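Local coordinates for protein neutral ceramidase (PDB 2ZWS) that hydrolyses the N-acyl linkage of ceramides to release sphingosine and a fatty acid, and also runs the reverse synthesis, using one zinc ion per subunit, at residues Glu17-Gly22 with Gly547-Asp552; Gln31-Ile36 with His213-Asp218; Tyr5-Gly10 with Arg140-Arg145. All blocks are in the same frame, centred on the assembly; numbering follows the deposited sequence.

Contact 1: residues Glu17-Gly22 with Gly547-Asp552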
loop_
_atom_site.group_PDB
_atom_site.type_symbol
_atom_site.label_atom_id
_atom_site.label_comp_id
_atom_site.label_asym_id
_atom_site.label_seq_id
_atom_site.Cartn_x
_atom_site.Cartn_y
_atom_site.Cartn_z
ATOM N N GLU A 17 6.809 -8.322 9.656
ATOM C CA GLU A 17 7.189 -9.666 10.133
ATOM C C GLU A 17 6.904 -10.725 9.075
ATOM O O GLU A 17 5.757 -10.863 8.622
ATOM C CB GLU A 17 6.419 -9.947 11.433
ATOM C CG GLU A 17 6.899 -9.045 12.597
ATOM C CD GLU A 17 5.894 -8.916 13.725
ATOM O OE1 GLU A 17 4.859 -8.213 13.581
ATOM O OE2 GLU A 17 6.147 -9.543 14.766
ATOM N N ALA A 18 7.935 -11.460 8.659
ATOM C CA ALA A 18 7.852 -12.372 7.495
ATOM C C ALA A 18 7.385 -13.794 7.784
ATOM O O ALA A 18 7.188 -14.592 6.865
ATOM C CB ALA A 18 9.183 -12.409 6.760
ATOM N N ALA A 19 7.207 -14.113 9.056
ATOM C CA ALA A 19 6.508 -15.361 9.364
ATOM C C ALA A 19 5.610 -15.243 10.571
ATOM O O ALA A 19 5.933 -14.556 11.535
ATOM C CB ALA A 19 7.504 -16.487 9.581
ATOM N N GLU A 20 4.460 -15.914 10.483
ATOM C CA GLU A 20 3.534 -16.133 11.609
ATOM C C GLU A 20 2.808 -14.847 12.060
ATOM O O GLU A 20 2.507 -14.653 13.257
ATOM C CB GLU A 20 4.225 -16.890 12.777
ATOM C CG GLU A 20 4.658 -18.330 12.363
ATOM C CD GLU A 20 5.138 -19.198 13.535
ATOM O OE1 GLU A 20 5.635 -18.628 14.528
ATOM O OE2 GLU A 20 5.026 -20.453 13.433
ATOM N N VAL A 21 2.494 -13.978 11.090
ATOM C CA VAL A 21 1.573 -12.882 11.342
ATOM C C VAL A 21 0.470 -12.915 10.275
ATOM O O VAL A 21 0.762 -13.010 9.071
ATOM C CB VAL A 21 2.281 -11.491 11.327
ATOM C CG1 VAL A 21 1.270 -10.358 11.569
ATOM C CG2 VAL A 21 3.327 -11.424 12.415
ATOM N N GLY A 22 -0.790 -12.810 10.705
ATOM C CA GLY A 22 -1.902 -12.698 9.760
ATOM C C GLY A 22 -1.678 -11.566 8.765
ATOM O O GLY A 22 -1.250 -10.458 9.140
ATOM N N GLY A 547 16.628 -19.503 11.888
ATOM C CA GLY A 547 15.838 -19.067 13.039
ATOM C C GLY A 547 14.677 -18.197 12.553
ATOM O O GLY A 547 14.613 -17.780 11.387
ATOM N N HIS A 548 13.757 -17.921 13.461
ATOM C CA HIS A 548 12.512 -17.227 13.142
ATOM C C HIS A 548 12.712 -15.787 12.612
ATOM O O HIS A 548 13.357 -14.983 13.267
ATOM C CB HIS A 548 11.669 -17.161 14.402
ATOM C CG HIS A 548 10.203 -17.082 14.133
ATOM N ND1 HIS A 548 9.629 -16.075 13.381
ATOM C CD2 HIS A 548 9.189 -17.904 14.494
ATOM C CE1 HIS A 548 8.325 -16.274 13.313
ATOM N NE2 HIS A 548 8.032 -17.381 13.976
ATOM N N PRO A 549 12.141 -15.454 11.431
ATOM C CA PRO A 549 12.297 -14.080 10.914
ATOM C C PRO A 549 11.642 -13.002 11.795
ATOM O O PRO A 549 11.964 -11.822 11.620
ATOM C CB PRO A 549 11.636 -14.142 9.513
ATOM C CG PRO A 549 10.791 -15.293 9.532
ATOM C CD PRO A 549 11.371 -16.299 10.496
ATOM N N LYS A 550 10.738 -13.378 12.722
ATOM C CA LYS A 550 10.212 -12.371 13.689
ATOM C C LYS A 550 11.324 -11.797 14.560
ATOM O O LYS A 550 11.171 -10.708 15.127
ATOM C CB LYS A 550 9.130 -12.927 14.625
ATOM C CG LYS A 550 7.737 -12.931 14.062
ATOM C CD LYS A 550 6.730 -13.575 15.054
ATOM C CE LYS A 550 5.340 -13.421 14.497
ATOM N NZ LYS A 550 4.317 -14.009 15.389
ATOM N N ASN A 551 12.435 -12.517 14.667
ATOM C CA ASN A 551 13.552 -12.040 15.506
ATOM C C ASN A 551 14.199 -10.751 14.981
ATOM O O ASN A 551 14.670 -9.943 15.769
ATOM C CB ASN A 551 14.643 -13.099 15.624
ATOM C CG ASN A 551 14.224 -14.294 16.445
ATOM O OD1 ASN A 551 13.494 -14.183 17.456
ATOM N ND2 ASN A 551 14.664 -15.461 16.010
ATOM N N ASP A 552 14.216 -10.571 13.658
ATOM C CA ASP A 552 14.817 -9.389 13.033
ATOM C C ASP A 552 14.234 -9.272 11.620
ATOM O O ASP A 552 14.331 -10.205 10.832
ATOM C CB ASP A 552 16.343 -9.503 13.004
ATOM C CG ASP A 552 17.035 -8.184 12.692
ATOM O OD1 ASP A 552 16.667 -7.504 11.706
ATOM O OD2 ASP A 552 17.955 -7.807 13.460
HETATM O O HOH W 1 3.621 -10.731 15.563
HETATM O O HOH W 2 8.317 -10.059 16.176
HETATM O O HOH W 3 10.615 -10.761 9.439
HETATM O O HOH W 4 4.947 -16.583 16.149
#
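The interface between the N-terminal catalytic part and the C-terminal beta-sandwich part of the ceramidase is bridged here by two loops, with Lys550 and His548 of the 547-552 turn reaching onto the corner at Glu20 and Val21. Lys550 does this with a fully extended chain that runs past Ala19 O, its CE 3.2 Å from that oxygen, and also packs CE against Val21 CG2. The ammonium then donates to Glu20 O, NZ to O 2.9 Å, arriving from well above the carbonyl plane. His548 grips the same residue by its side chain: NE2 donates to Glu20 OE1 over 2.8 Å, nearly straight at 169°. The carboxylate oxygen lies in the imidazole plane, yet the ring nitrogen stands above the carboxylate, the two planes being 60° apart. With CG anti to the backbone N (chi1 -153°) and the ring turned about the CB-CG bond, His548 ND1 accepts from Lys550 N at 3.0 Å. Alongside these polar contacts Pro549 CG presses tightly on Ala19 CB at 3.5 Å, and Trp588 of strand 584-591 packs on Ala19, Glu20 and Pro549. Waters add bridges: one joins Glu20 OE1 to Lys550 NZ, another links Glu17 OE2 to Lys550 O, while Glu17 OE1 is held by Thr122. ND1 accepting and NE2 donating is consistent with a neutral His548 protonated on NE2. Glu17 OE2 and Glu20 OE1, each 4.9 Å from Lys550 NZ and not in direct contact with it, would help keep that lysine charged.

Contact 2: residues Gln31-Ile36 with His213-Asp218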
loop_
_atom_site.group_PDB
_atom_site.type_symbol
_atom_site.label_atom_id
_atom_site.label_comp_id
_atom_site.label_asym_id
_atom_site.label_seq_id
_atom_site.Cartn_x
_atom_site.Cartn_y
_atom_site.Cartn_z
ATOM N N GLN A 31 -4.264 -17.108 6.925
ATOM C CA GLN A 31 -3.317 -16.549 5.976
ATOM C C GLN A 31 -2.219 -15.822 6.712
ATOM O O GLN A 31 -2.191 -14.585 6.763
ATOM C CB GLN A 31 -4.009 -15.612 4.989
ATOM C CG GLN A 31 -3.126 -15.315 3.790
ATOM C CD GLN A 31 -3.529 -14.071 3.035
ATOM O OE1 GLN A 31 -4.398 -13.291 3.456
ATOM N NE2 GLN A 31 -2.868 -13.859 1.900
ATOM N N LYS A 32 -1.307 -16.601 7.277
ATOM C CA LYS A 32 -0.141 -16.026 7.955
ATOM C C LYS A 32 1.082 -15.935 7.056
ATOM O O LYS A 32 1.273 -16.785 6.182
ATOM C CB LYS A 32 0.170 -16.801 9.228
ATOM C CG LYS A 32 -0.967 -16.705 10.252
ATOM C CD LYS A 32 -0.461 -16.959 11.657
ATOM C CE LYS A 32 -1.594 -17.138 12.600
ATOM N NZ LYS A 32 -1.035 -17.401 13.967
ATOM N N THR A 33 1.901 -14.901 7.263
ATOM C CA THR A 33 3.131 -14.799 6.472
ATOM C C THR A 33 3.987 -16.048 6.646
ATOM O O THR A 33 4.011 -16.682 7.720
ATOM C CB THR A 33 3.970 -13.534 6.798
ATOM O OG1 THR A 33 4.225 -13.516 8.215
ATOM C CG2 THR A 33 3.167 -12.259 6.448
ATOM N N ALA A 34 4.675 -16.385 5.565
ATOM C CA ALA A 34 5.618 -17.514 5.559
ATOM C C ALA A 34 6.857 -17.263 4.710
ATOM O O ALA A 34 7.507 -18.211 4.277
ATOM C CB ALA A 34 4.891 -18.800 5.093
ATOM N N GLY A 35 7.152 -15.991 4.444
ATOM C CA GLY A 35 8.352 -15.626 3.697
ATOM C C GLY A 35 8.176 -14.339 2.933
ATOM O O GLY A 35 7.251 -13.552 3.210
ATOM N N ILE A 36 9.091 -14.105 1.987
ATOM C CA ILE A 36 9.051 -12.884 1.195
ATOM C C ILE A 36 9.197 -13.237 -0.260
ATOM O O ILE A 36 10.085 -14.005 -0.625
ATOM C CB ILE A 36 10.222 -11.939 1.593
ATOM C CG1 ILE A 36 10.042 -11.484 3.052
ATOM C CG2 ILE A 36 10.378 -10.767 0.593
ATOM C CD1 ILE A 36 11.232 -10.750 3.594
ATOM N N HIS A 213 1.188 -16.968 0.940
ATOM C CA HIS A 213 1.717 -16.619 2.252
ATOM C C HIS A 213 2.997 -15.807 2.175
ATOM O O HIS A 213 3.545 -15.414 3.214
ATOM C CB HIS A 213 1.922 -17.891 3.069
ATOM C CG HIS A 213 0.642 -18.593 3.418
ATOM N ND1 HIS A 213 0.108 -19.598 2.643
ATOM C CD2 HIS A 213 -0.186 -18.455 4.477
ATOM C CE1 HIS A 213 -1.015 -20.032 3.199
ATOM N NE2 HIS A 213 -1.217 -19.354 4.311
ATOM N N LEU A 214 3.472 -15.527 0.956
ATOM C CA LEU A 214 4.693 -14.734 0.812
ATOM C C LEU A 214 4.375 -13.246 0.760
ATOM O O LEU A 214 3.427 -12.832 0.089
ATOM C CB LEU A 214 5.421 -15.097 -0.476
ATOM C CG LEU A 214 5.873 -16.559 -0.604
ATOM C CD1 LEU A 214 6.677 -16.713 -1.896
ATOM C CD2 LEU A 214 6.681 -17.047 0.605
ATOM N N ILE A 215 5.174 -12.446 1.464
ATOM C CA ILE A 215 5.025 -10.994 1.394
ATOM C C ILE A 215 5.240 -10.535 -0.022
ATOM O O ILE A 215 6.189 -10.945 -0.697
ATOM C CB ILE A 215 5.997 -10.285 2.358
ATOM C CG1 ILE A 215 5.532 -10.542 3.788
ATOM C CG2 ILE A 215 6.072 -8.790 2.047
ATOM C CD1 ILE A 215 6.414 -9.916 4.883
ATOM N N SER A 216 4.332 -9.675 -0.486
ATOM C CA SER A 216 4.457 -9.160 -1.841
ATOM C C SER A 216 3.739 -7.817 -1.956
ATOM O O SER A 216 2.688 -7.617 -1.349
ATOM C CB SER A 216 3.815 -10.134 -2.839
ATOM O OG SER A 216 3.730 -9.558 -4.136
ATOM N N PRO A 217 4.310 -6.902 -2.740
ATOM C CA PRO A 217 3.650 -5.639 -3.049
ATOM C C PRO A 217 2.683 -5.758 -4.245
ATOM O O PRO A 217 2.137 -4.733 -4.692
ATOM C CB PRO A 217 4.828 -4.731 -3.390
ATOM C CG PRO A 217 5.803 -5.666 -4.106
ATOM C CD PRO A 217 5.653 -6.975 -3.347
ATOM N N ASP A 218 2.479 -6.986 -4.733
ATOM C CA ASP A 218 1.392 -7.297 -5.681
ATOM C C ASP A 218 1.542 -6.559 -6.998
ATOM O O ASP A 218 2.659 -6.205 -7.363
ATOM C CB ASP A 218 0.032 -7.068 -5.010
ATOM C CG ASP A 218 -1.084 -7.924 -5.608
ATOM O OD1 ASP A 218 -1.665 -7.534 -6.655
ATOM O OD2 ASP A 218 -1.394 -8.986 -5.018
#
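His213 O and Gly35 O carry the two backbone bonds that join these segments, a short parallel pairing of strand 32-36 with the weakly bonded edge strand 214-215, in which Ile36 and Ile215 form the sounder bridge. Ala34 N donates to His213 O over 2.8 Å, and Thr33 CA brings a CA-H...O contact to the same oxygen. One step on, Ile215 N gives an almost linear bond (178°) to Gly35 O, 2.9 Å away. Side chains then close around these bonds. Ile215 CG1, anti to its carbonyl carbon (chi1 -70°), comes within 3.5 Å of Gly35 O and meets Thr33 CG2 at 4.0 Å, the two side chains lying aslant. Ile36 CG1 approaches Ile215 CB on that face of the sheet, whereas Leu214 CD2 lies on the other, packed directly on Gly35 CA at 3.8 Å. Farther out, Ala34 CB touches His213 CB at 3.7 Å.

In the second shell, Thr33 OG1 is tied to Glu17 O, Pro102 packs on both Thr33 and Ile215, and Asn212 O takes a bond from Gln31 NE2. The far edge of strand 32-36 pairs with strand 584-591, with Ala34 bonded to Trp588 and Ile36 to Tyr586. Strand 214-215 thus extends a sheet made largely of C-terminal strands, close to the magnesium site of His37 and Asp579. Across the contact itself the pairing rests on main-chain bonds rather than on polar side chains.

Contact 3: residues Tyr5-Gly10 with Arg140-Arg145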
loop_
_atom_site.group_PDB
_atom_site.type_symbol
_atom_site.label_atom_id
_atom_site.label_comp_id
_atom_site.label_asym_id
_atom_site.label_seq_id
_atom_site.Cartn_x
_atom_site.Cartn_y
_atom_site.Cartn_z
ATOM N N TYR A 5 11.001 24.150 -9.959
ATOM C CA TYR A 5 10.829 23.327 -8.760
ATOM C C TYR A 5 12.144 22.709 -8.354
ATOM O O TYR A 5 13.100 22.677 -9.143
ATOM C CB TYR A 5 9.799 22.206 -9.012
ATOM C CG TYR A 5 8.429 22.714 -9.372
ATOM C CD1 TYR A 5 7.949 22.607 -10.667
ATOM C CD2 TYR A 5 7.607 23.318 -8.413
ATOM C CE1 TYR A 5 6.683 23.080 -11.019
ATOM C CE2 TYR A 5 6.354 23.810 -8.755
ATOM C CZ TYR A 5 5.896 23.681 -10.056
ATOM O OH TYR A 5 4.646 24.147 -10.391
ATOM N N ARG A 6 12.191 22.229 -7.120
ATOM C CA ARG A 6 13.178 21.235 -6.744
ATOM C C ARG A 6 12.389 20.003 -6.362
ATOM O O ARG A 6 11.265 20.112 -5.846
ATOM C CB ARG A 6 14.014 21.713 -5.569
ATOM C CG ARG A 6 14.921 22.883 -5.917
ATOM C CD ARG A 6 15.626 23.382 -4.661
ATOM N NE ARG A 6 14.712 24.043 -3.720
ATOM C CZ ARG A 6 14.446 25.347 -3.719
ATOM N NH1 ARG A 6 15.014 26.156 -4.614
ATOM N NH2 ARG A 6 13.598 25.844 -2.825
ATOM N N PHE A 7 12.940 18.826 -6.607
ATOM C CA PHE A 7 12.275 17.608 -6.071
ATOM C C PHE A 7 13.304 16.670 -5.471
ATOM O O PHE A 7 14.498 16.764 -5.808
ATOM C CB PHE A 7 11.430 16.878 -7.127
ATOM C CG PHE A 7 12.187 16.458 -8.342
ATOM C CD1 PHE A 7 12.999 15.317 -8.325
ATOM C CD2 PHE A 7 12.089 17.206 -9.524
ATOM C CE1 PHE A 7 13.709 14.940 -9.474
ATOM C CE2 PHE A 7 12.802 16.829 -10.661
ATOM C CZ PHE A 7 13.620 15.714 -10.622
ATOM N N GLY A 8 12.850 15.792 -4.577
ATOM C CA GLY A 8 13.727 14.790 -4.002
ATOM C C GLY A 8 12.990 13.485 -3.974
ATOM O O GLY A 8 11.793 13.462 -3.639
ATOM N N LEU A 9 13.674 12.417 -4.389
ATOM C CA LEU A 9 13.048 11.085 -4.471
ATOM C C LEU A 9 13.756 10.155 -3.540
ATOM O O LEU A 9 14.975 10.062 -3.560
ATOM C CB LEU A 9 13.194 10.518 -5.869
ATOM C CG LEU A 9 12.871 11.500 -7.000
ATOM C CD1 LEU A 9 13.203 10.858 -8.319
ATOM C CD2 LEU A 9 11.394 11.843 -6.915
ATOM N N GLY A 10 13.004 9.450 -2.712
ATOM C CA GLY A 10 13.591 8.546 -1.715
ATOM C C GLY A 10 12.779 7.266 -1.588
ATOM O O GLY A 10 11.576 7.247 -1.873
ATOM N N ARG A 140 18.144 14.400 -1.125
ATOM C CA ARG A 140 18.425 14.274 -2.554
ATOM C C ARG A 140 17.711 15.347 -3.388
ATOM O O ARG A 140 17.500 15.181 -4.588
ATOM C CB ARG A 140 18.066 12.863 -3.045
ATOM C CG ARG A 140 18.941 11.772 -2.416
ATOM C CD ARG A 140 18.368 10.392 -2.630
ATOM N NE ARG A 140 19.286 9.344 -2.164
ATOM C CZ ARG A 140 19.579 9.087 -0.883
ATOM N NH1 ARG A 140 19.072 9.818 0.108
ATOM N NH2 ARG A 140 20.436 8.110 -0.590
ATOM N N LEU A 141 17.382 16.472 -2.761
ATOM C CA LEU A 141 16.709 17.540 -3.492
ATOM C C LEU A 141 17.553 18.016 -4.674
ATOM O O LEU A 141 18.778 18.155 -4.554
ATOM C CB LEU A 141 16.311 18.703 -2.578
ATOM C CG LEU A 141 15.052 18.466 -1.718
ATOM C CD1 LEU A 141 15.011 19.419 -0.528
ATOM C CD2 LEU A 141 13.804 18.619 -2.559
ATOM N N GLN A 142 16.899 18.244 -5.805
ATOM C CA GLN A 142 17.575 18.692 -7.038
ATOM C C GLN A 142 16.615 19.554 -7.860
ATOM O O GLN A 142 15.415 19.352 -7.826
ATOM C CB GLN A 142 18.004 17.472 -7.877
ATOM C CG GLN A 142 16.842 16.537 -8.238
ATOM C CD GLN A 142 17.288 15.295 -8.975
ATOM O OE1 GLN A 142 17.019 14.169 -8.553
ATOM N NE2 GLN A 142 17.974 15.491 -10.077
ATOM N N PRO A 143 17.140 20.517 -8.629
ATOM C CA PRO A 143 16.272 21.308 -9.496
ATOM C C PRO A 143 15.678 20.493 -10.635
ATOM O O PRO A 143 16.332 19.609 -11.176
ATOM C CB PRO A 143 17.215 22.371 -10.076
ATOM C CG PRO A 143 18.557 21.855 -9.872
ATOM C CD PRO A 143 18.553 20.916 -8.722
ATOM N N GLY A 144 14.454 20.812 -11.028
ATOM C CA GLY A 144 13.835 20.074 -12.104
ATOM C C GLY A 144 12.513 20.646 -12.540
ATOM O O GLY A 144 12.073 21.736 -12.088
ATOM N N ARG A 145 11.921 19.912 -13.466
ATOM C CA ARG A 145 10.634 20.235 -14.055
ATOM C C ARG A 145 9.671 19.094 -13.766
ATOM O O ARG A 145 10.075 17.925 -13.590
ATOM C CB ARG A 145 10.779 20.366 -15.562
ATOM C CG ARG A 145 11.756 21.483 -15.932
ATOM C CD ARG A 145 12.079 21.520 -17.411
ATOM N NE ARG A 145 11.003 22.058 -18.237
ATOM C CZ ARG A 145 11.123 22.305 -19.549
ATOM N NH1 ARG A 145 10.112 22.824 -20.229
ATOM N NH2 ARG A 145 12.269 22.027 -20.183
HETATM O O HOH W 5 16.154 13.232 -5.903
#
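Tyr5 to Phe7 pair with Gln142 to Gly144 as antiparallel neighbours in the large mixed sheet of the N-terminal part, strand 5-13 lying between 142-152 and 41-49. The tight part is the pair Phe7 and Gln142, whose backbones exchange two bonds: Phe7 N to Gln142 O and Gln142 N to Phe7 O, each 2.8 Å. Beside it Arg6 CA comes within 3.1 Å of Gln142 O in a CA-H...O contact. On the face that carries Tyr5 and Phe7, Gln142 CG lies over the Phe7 ring, 4.2 Å from its centroid. Both residues place CG between backbone N and carbonyl carbon (chi1 58° for Phe7); the ring and amide planes end 36° apart. Gly144, next along, leaves room for Phe7 CE2 at 3.7 Å from its CA, and Phe187 meets the ring edge-to-face.

The pairing weakens toward Tyr5, where Tyr5 N reaches Gly144 O only by a weak bond, although Gly144 N holds Tyr5 O firmly. The opposite face, with Arg6 and Pro143, is more open: Arg6 leads away to a salt bridge with Glu48, and Pro143 is exposed. Beyond the Phe7-Gln142 pair no direct backbone bond joins the 140-141 loop to Leu9, and a water takes over, accepting from Leu9 N while donating to Arg140 O, 2.7 Å away, and to Gln142 OE1 at 2.9 Å.

From the N terminus, strand 5-13 passes first through contact 3, whose partner 140-145 returns after 129 residues and closes a loop within the large N-terminal sheet. The chain then enters 17-22, which waits for 547-552 near the far end of the sequence, so contact 1 ties the N-terminal part to the C-terminal one. Contact 2 falls wholly within that long loop, attaching edge strand 214-215 to strand 32-36 of the sheet shared with C-terminal strands. Contact 3 crosses both others, since its second segment comes after 17-22 and 31-36 but before their partners. Contacts 1 and 2 touch: Val21 O and Glu20 N pair with the backbone of Thr33. Contact 3 stands apart, its centre about 33 Å from that of contact 2.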